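Local coordinates for protein probable N-acetyl-gamma-glutamyl-phosphate reductase, chloroplastic (Arabidopsis thaliana, PDB 1XYG) that probably catalyses the NADPH-dependent reduction of N-acetyl-L-glutamyl 5-phosphate to the semialdehyde, a step of arginine biosynthesis in the chloroplast, at residues 94-99 with 112-117; 134-139 with 154-159. One frame throughout, in Å; residues are numbered along the deposited sequence.

Contact 1 (94-99 with 112-117); sequences TTQEII and SADFRL
Gln-96 lays its CG methylene over one face of the Phe-115 ring, a CH-pi contact with CG 4.1 Å from the ring centroid and 27° off the ring normal. The setting is the Rossmann-type nucleotide-binding domain: residues 94-99 start helix 95-100, whereas the loop 112-117 leaves the next parallel strand, 107-110, and turns back to that helix. Two other helix residues meet the same ring. Thr-95 brings CG2 to its edge, near the ring plane, while Ile-99 CD1 packs obliquely at 3.8 Å from Phe-115 CE2. Beyond CG the glutamine chain runs extended, CD anti to CA (chi2 161°), past the ring to the loop backbone. The two ends of its amide then serve different partners, OE1 accepting from Lys-132 N and NE2 reaching the loop. Within the loop, the ST turn from Ser-112 OG to Asp-114 N (3.1 Å) shapes the backbone, and Ser-112 OG is also bonded to Asp-110. Asp-114 is tied by OD1 to Tyr-123 OH and by OD2 to Gly-93 N. The bond across the contact runs from Gln-96 NE2 to Asp-114 O, 2.8 Å long, with the acceptor lying in the amide plane.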
loop_
_atom_site.group_PDB
_atom_site.type_symbol
_atom_site.label_atom_id
_atom_site.label_comp_id
_atom_site.label_asym_id
_atom_site.label_seq_id
_atom_site.Cartn_x
_atom_site.Cartn_y
_atom_site.Cartn_z
ATOM N N THR A 94 16.454 -9.507 -28.211
ATOM C CA THR A 94 15.902 -8.806 -29.351
ATOM C C THR A 94 16.910 -7.734 -29.707
ATOM O O THR A 94 17.190 -7.453 -30.872
ATOM C CB THR A 94 14.601 -8.100 -28.938
ATOM O OG1 THR A 94 13.686 -9.062 -28.399
ATOM C CG2 THR A 94 13.973 -7.389 -30.111
ATOM N N THR A 95 17.450 -7.153 -28.646
ATOM C CA THR A 95 18.408 -6.065 -28.697
ATOM C C THR A 95 19.670 -6.280 -29.526
ATOM O O THR A 95 20.137 -5.354 -30.195
ATOM C CB THR A 95 18.802 -5.669 -27.258
ATOM O OG1 THR A 95 17.633 -5.207 -26.558
ATOM C CG2 THR A 95 19.836 -4.591 -27.260
ATOM N N GLN A 96 20.222 -7.488 -29.493
ATOM C CA GLN A 96 21.446 -7.763 -30.232
ATOM C C GLN A 96 21.376 -7.558 -31.743
ATOM O O GLN A 96 22.206 -6.844 -32.307
ATOM C CB GLN A 96 21.945 -9.178 -29.923
ATOM C CG GLN A 96 22.901 -9.257 -28.728
ATOM C CD GLN A 96 23.021 -10.660 -28.159
ATOM O OE1 GLN A 96 22.788 -11.642 -28.858
ATOM N NE2 GLN A 96 23.394 -10.760 -26.889
ATOM N N GLU A 97 20.395 -8.157 -32.408
ATOM C CA GLU A 97 20.334 -7.994 -33.850
ATOM C C GLU A 97 19.898 -6.606 -34.303
ATOM O O GLU A 97 20.322 -6.133 -35.356
ATOM C CB GLU A 97 19.476 -9.085 -34.509
ATOM C CG GLU A 97 18.019 -9.216 -34.189
ATOM C CD GLU A 97 17.444 -10.444 -34.896
ATOM O OE1 GLU A 97 17.497 -11.548 -34.316
ATOM O OE2 GLU A 97 16.964 -10.312 -36.042
ATOM N N ILE A 98 19.074 -5.943 -33.500
ATOM C CA ILE A 98 18.615 -4.603 -33.836
ATOM C C ILE A 98 19.745 -3.601 -33.691
ATOM O O ILE A 98 19.938 -2.737 -34.544
ATOM C CB ILE A 98 17.475 -4.150 -32.914
ATOM C CG1 ILE A 98 16.199 -4.917 -33.231
ATOM C CG2 ILE A 98 17.300 -2.627 -33.017
ATOM C CD1 ILE A 98 15.133 -4.679 -32.198
ATOM N N ILE A 99 20.471 -3.709 -32.587
ATOM C CA ILE A 99 21.571 -2.799 -32.320
ATOM C C ILE A 99 22.715 -3.019 -33.296
ATOM O O ILE A 99 23.381 -2.071 -33.712
ATOM C CB ILE A 99 22.088 -2.962 -30.866
ATOM C CG1 ILE A 99 21.053 -2.399 -29.886
ATOM C CG2 ILE A 99 23.426 -2.273 -30.701
ATOM C CD1 ILE A 99 21.514 -2.305 -28.451
ATOM N N SER A 112 18.964 -3.037 -21.956
ATOM C CA SER A 112 18.708 -4.472 -21.820
ATOM C C SER A 112 19.962 -5.127 -21.248
ATOM O O SER A 112 20.969 -4.465 -21.019
ATOM C CB SER A 112 18.391 -5.112 -23.172
ATOM O OG SER A 112 19.581 -5.555 -23.805
ATOM N N ALA A 113 19.902 -6.431 -21.030
ATOM C CA ALA A 113 21.035 -7.160 -20.478
ATOM C C ALA A 113 21.874 -7.860 -21.547
ATOM O O ALA A 113 22.952 -8.382 -21.254
ATOM C CB ALA A 113 20.532 -8.177 -19.475
ATOM N N ASP A 114 21.389 -7.852 -22.786
ATOM C CA ASP A 114 22.052 -8.536 -23.897
ATOM C C ASP A 114 23.515 -8.222 -24.200
ATOM O O ASP A 114 24.174 -9.004 -24.888
ATOM C CB ASP A 114 21.252 -8.345 -25.192
ATOM C CG ASP A 114 20.139 -9.350 -25.365
ATOM O OD1 ASP A 114 20.015 -10.277 -24.538
ATOM O OD2 ASP A 114 19.386 -9.208 -26.353
ATOM N N PHE A 115 24.033 -7.092 -23.731
ATOM C CA PHE A 115 25.432 -6.750 -24.007
ATOM C C PHE A 115 26.272 -6.573 -22.743
ATOM O O PHE A 115 27.407 -6.104 -22.809
ATOM C CB PHE A 115 25.513 -5.467 -24.845
ATOM C CG PHE A 115 25.225 -5.667 -26.308
ATOM C CD1 PHE A 115 26.159 -6.280 -27.135
ATOM C CD2 PHE A 115 24.020 -5.236 -26.858
ATOM C CE1 PHE A 115 25.904 -6.463 -28.488
ATOM C CE2 PHE A 115 23.749 -5.414 -28.209
ATOM C CZ PHE A 115 24.695 -6.029 -29.029
ATOM N N ARG A 116 25.720 -6.952 -21.596
ATOM C CA ARG A 116 26.426 -6.801 -20.327
ATOM C C ARG A 116 27.521 -7.848 -20.108
ATOM O O ARG A 116 28.602 -7.527 -19.619
ATOM C CB ARG A 116 25.435 -6.853 -19.157
ATOM C CG ARG A 116 24.363 -5.748 -19.160
ATOM C CD ARG A 116 23.430 -5.867 -17.942
ATOM N NE ARG A 116 22.248 -5.017 -18.078
ATOM C CZ ARG A 116 21.091 -5.246 -17.465
ATOM N NH1 ARG A 116 20.959 -6.298 -16.664
ATOM N NH2 ARG A 116 20.057 -4.447 -17.681
ATOM N N LEU A 117 27.248 -9.095 -20.468
ATOM C CA LEU A 117 28.225 -10.158 -20.270
ATOM C C LEU A 117 29.245 -10.225 -21.413
ATOM O O LEU A 117 28.867 -10.281 -22.581
ATOM C CB LEU A 117 27.506 -11.504 -20.136
ATOM C CG LEU A 117 26.518 -11.634 -18.965
ATOM C CD1 LEU A 117 25.732 -12.913 -19.141
ATOM C CD2 LEU A 117 27.240 -11.653 -17.628
#

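Contact 2 (134-139 with 154-159); sequences VELQKE and KARLVA
Arg-156, just before strand 157-159, reaches toward Glu-139 and Leu-136, joining an inner strand of the Rossmann-type parallel sheet to the short, weakly bonded helix 134-137 and the turn after it. From CA its CB points at the 134-139 segment, and CG and CD continue in an extended zigzag. The bend comes at chi3, 81°, which turns NE aside from it. NE stands 3.8 Å from Glu-139 OE2, a long salt bridge whose carboxylate and guanidinium planes are nearly perpendicular, 89° apart. Water 3 supports this pairing: it accepts from Arg-156 NE at 3.1 Å, in plane at the guanidinium edge, and donates to Glu-139 OE2 at 2.7 Å. At the tip the two terminal nitrogens part company. NH1 donates to Leu-106 O, a bond that ties the guanidinium to the residue just before strand 107-110. NH2 passes 4.1 Å from Leu-136 CD1 and donates to water 1, which in turn donates to Glu-139 OE1. Both carboxylate oxygens are thus linked to the arginine through water.

Beside this polar network lies a small apolar one. Leu-157, on the strand, meets Leu-136 roughly at a right angle, its CD2 3.7 Å from Leu-136 CG and touching Leu-136 CD2 as well. With CG anti to the backbone N (chi1 -175°), Leu-136 sets that atom against the strand leucine. Ile-99 of helix 95-100 touches both leucines. Backbone joins backbone through water 2, which donates to Glu-139 O at 2.7 Å and to Glu-139 OE2, and accepts from Arg-156 N at 2.9 Å.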
loop_
_atom_site.group_PDB
_atom_site.type_symbol
_atom_site.label_atom_id
_atom_site.label_comp_id
_atom_site.label_asym_id
_atom_site.label_seq_id
_atom_site.Cartn_x
_atom_site.Cartn_y
_atom_site.Cartn_z
ATOM N N VAL A 134 28.374 -11.317 -31.520
ATOM C CA VAL A 134 29.649 -11.642 -30.889
ATOM C C VAL A 134 30.757 -10.604 -31.063
ATOM O O VAL A 134 31.428 -10.251 -30.093
ATOM C CB VAL A 134 30.171 -13.010 -31.384
ATOM C CG1 VAL A 134 31.549 -13.289 -30.798
ATOM C CG2 VAL A 134 29.207 -14.114 -30.982
ATOM N N GLU A 135 30.961 -10.135 -32.294
ATOM C CA GLU A 135 32.005 -9.147 -32.576
ATOM C C GLU A 135 31.743 -7.806 -31.905
ATOM O O GLU A 135 32.615 -7.254 -31.233
ATOM C CB GLU A 135 32.154 -8.900 -34.085
ATOM C CG GLU A 135 33.019 -9.874 -34.882
ATOM C CD GLU A 135 34.058 -10.590 -34.054
ATOM O OE1 GLU A 135 34.820 -9.920 -33.337
ATOM O OE2 GLU A 135 34.115 -11.833 -34.131
ATOM N N LEU A 136 30.549 -7.270 -32.122
ATOM C CA LEU A 136 30.170 -5.986 -31.545
ATOM C C LEU A 136 30.370 -6.004 -30.036
ATOM O O LEU A 136 30.763 -5.003 -29.436
ATOM C CB LEU A 136 28.703 -5.676 -31.865
ATOM C CG LEU A 136 28.190 -4.296 -31.433
ATOM C CD1 LEU A 136 29.090 -3.233 -32.023
ATOM C CD2 LEU A 136 26.758 -4.091 -31.903
ATOM N N GLN A 137 30.119 -7.162 -29.433
ATOM C CA GLN A 137 30.248 -7.323 -27.992
ATOM C C GLN A 137 31.578 -6.875 -27.408
ATOM O O GLN A 137 31.621 -6.352 -26.294
ATOM C CB GLN A 137 30.021 -8.776 -27.586
ATOM C CG GLN A 137 30.189 -8.974 -26.088
ATOM C CD GLN A 137 29.115 -8.253 -25.306
ATOM O OE1 GLN A 137 27.932 -8.542 -25.464
ATOM N NE2 GLN A 137 29.517 -7.308 -24.468
ATOM N N LYS A 138 32.665 -7.066 -28.146
ATOM C CA LYS A 138 33.962 -6.680 -27.615
ATOM C C LYS A 138 34.266 -5.196 -27.554
ATOM O O LYS A 138 35.276 -4.797 -26.974
ATOM C CB LYS A 138 35.109 -7.400 -28.326
ATOM C CG LYS A 138 34.904 -7.920 -29.717
ATOM C CD LYS A 138 35.969 -8.998 -29.898
ATOM C CE LYS A 138 36.250 -9.399 -31.321
ATOM N NZ LYS A 138 37.005 -10.683 -31.312
ATOM N N GLU A 139 33.405 -4.370 -28.132
ATOM C CA GLU A 139 33.643 -2.937 -28.072
ATOM C C GLU A 139 32.672 -2.282 -27.085
ATOM O O GLU A 139 32.682 -1.066 -26.897
ATOM C CB GLU A 139 33.510 -2.309 -29.456
ATOM C CG GLU A 139 32.109 -2.205 -29.991
ATOM C CD GLU A 139 32.068 -1.380 -31.258
ATOM O OE1 GLU A 139 32.498 -1.887 -32.322
ATOM O OE2 GLU A 139 31.622 -0.214 -31.180
ATOM N N LYS A 154 34.349 7.418 -23.871
ATOM C CA LYS A 154 34.795 7.173 -25.234
ATOM C C LYS A 154 34.191 5.943 -25.908
ATOM O O LYS A 154 34.711 5.463 -26.915
ATOM C CB LYS A 154 36.324 7.092 -25.262
ATOM C CG LYS A 154 36.908 6.144 -24.232
ATOM C CD LYS A 154 38.428 6.238 -24.197
ATOM C CE LYS A 154 39.015 5.341 -23.117
ATOM N NZ LYS A 154 40.506 5.386 -23.094
ATOM N N ALA A 155 33.091 5.436 -25.361
ATOM C CA ALA A 155 32.436 4.267 -25.940
ATOM C C ALA A 155 31.309 4.709 -26.864
ATOM O O ALA A 155 30.735 5.783 -26.685
ATOM C CB ALA A 155 31.882 3.375 -24.843
ATOM N N ARG A 156 31.004 3.884 -27.858
ATOM C CA ARG A 156 29.923 4.188 -28.794
ATOM C C ARG A 156 28.685 3.427 -28.333
ATOM O O ARG A 156 27.564 3.929 -28.392
ATOM C CB ARG A 156 30.290 3.750 -30.218
ATOM C CG ARG A 156 29.230 4.123 -31.256
ATOM C CD ARG A 156 29.604 3.672 -32.661
ATOM N NE ARG A 156 29.300 2.264 -32.902
ATOM C CZ ARG A 156 28.079 1.791 -33.143
ATOM N NH1 ARG A 156 27.038 2.616 -33.178
ATOM N NH2 ARG A 156 27.900 0.496 -33.357
ATOM N N LEU A 157 28.912 2.200 -27.875
ATOM C CA LEU A 157 27.840 1.341 -27.394
ATOM C C LEU A 157 28.074 0.986 -25.930
ATOM O O LEU A 157 29.083 0.363 -25.573
ATOM C CB LEU A 157 27.765 0.059 -28.227
ATOM C CG LEU A 157 26.727 -0.978 -27.771
ATOM C CD1 LEU A 157 25.314 -0.407 -27.927
ATOM C CD2 LEU A 157 26.880 -2.255 -28.586
ATOM N N VAL A 158 27.139 1.393 -25.080
ATOM C CA VAL A 158 27.247 1.116 -23.659
ATOM C C VAL A 158 26.123 0.212 -23.183
ATOM O O VAL A 158 24.958 0.414 -23.530
ATOM C CB VAL A 158 27.234 2.422 -22.823
ATOM C CG1 VAL A 158 27.070 2.092 -21.332
ATOM C CG2 VAL A 158 28.537 3.183 -23.034
ATOM N N ALA A 159 26.488 -0.800 -22.404
ATOM C CA ALA A 159 25.512 -1.729 -21.849
ATOM C C ALA A 159 25.177 -1.194 -20.464
ATOM O O ALA A 159 26.009 -1.255 -19.553
ATOM C CB ALA A 159 26.112 -3.135 -21.747
HETATM O O HOH W 1 30.835 -0.399 -34.485
HETATM O O HOH W 2 31.605 1.032 -28.306
HETATM O O HOH W 3 32.269 1.441 -33.191
#

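Overall arrangement
Contact 1 closes before contact 2 opens along the chain, yet their centres lie only about 10 Å apart, on the same side of the chain's centre. Both belong to the Rossmann-type parallel sheet and its connections: helix 95-100 and the loop after strand 107-110 make the first, while helix 134-137 and strand 157-159, the neighbour of 107-110 in the sheet, make the second. They meet directly where Gln-137 NE2 lies 2.9 Å from Phe-115 O, a probable hydrogen bond, and where Ala-159 packs against that loop. Neighbouring connections of the nucleotide-binding domain thus touch each other beside the sheet, away from the active-site cysteine inferred by similarity, Cys-163.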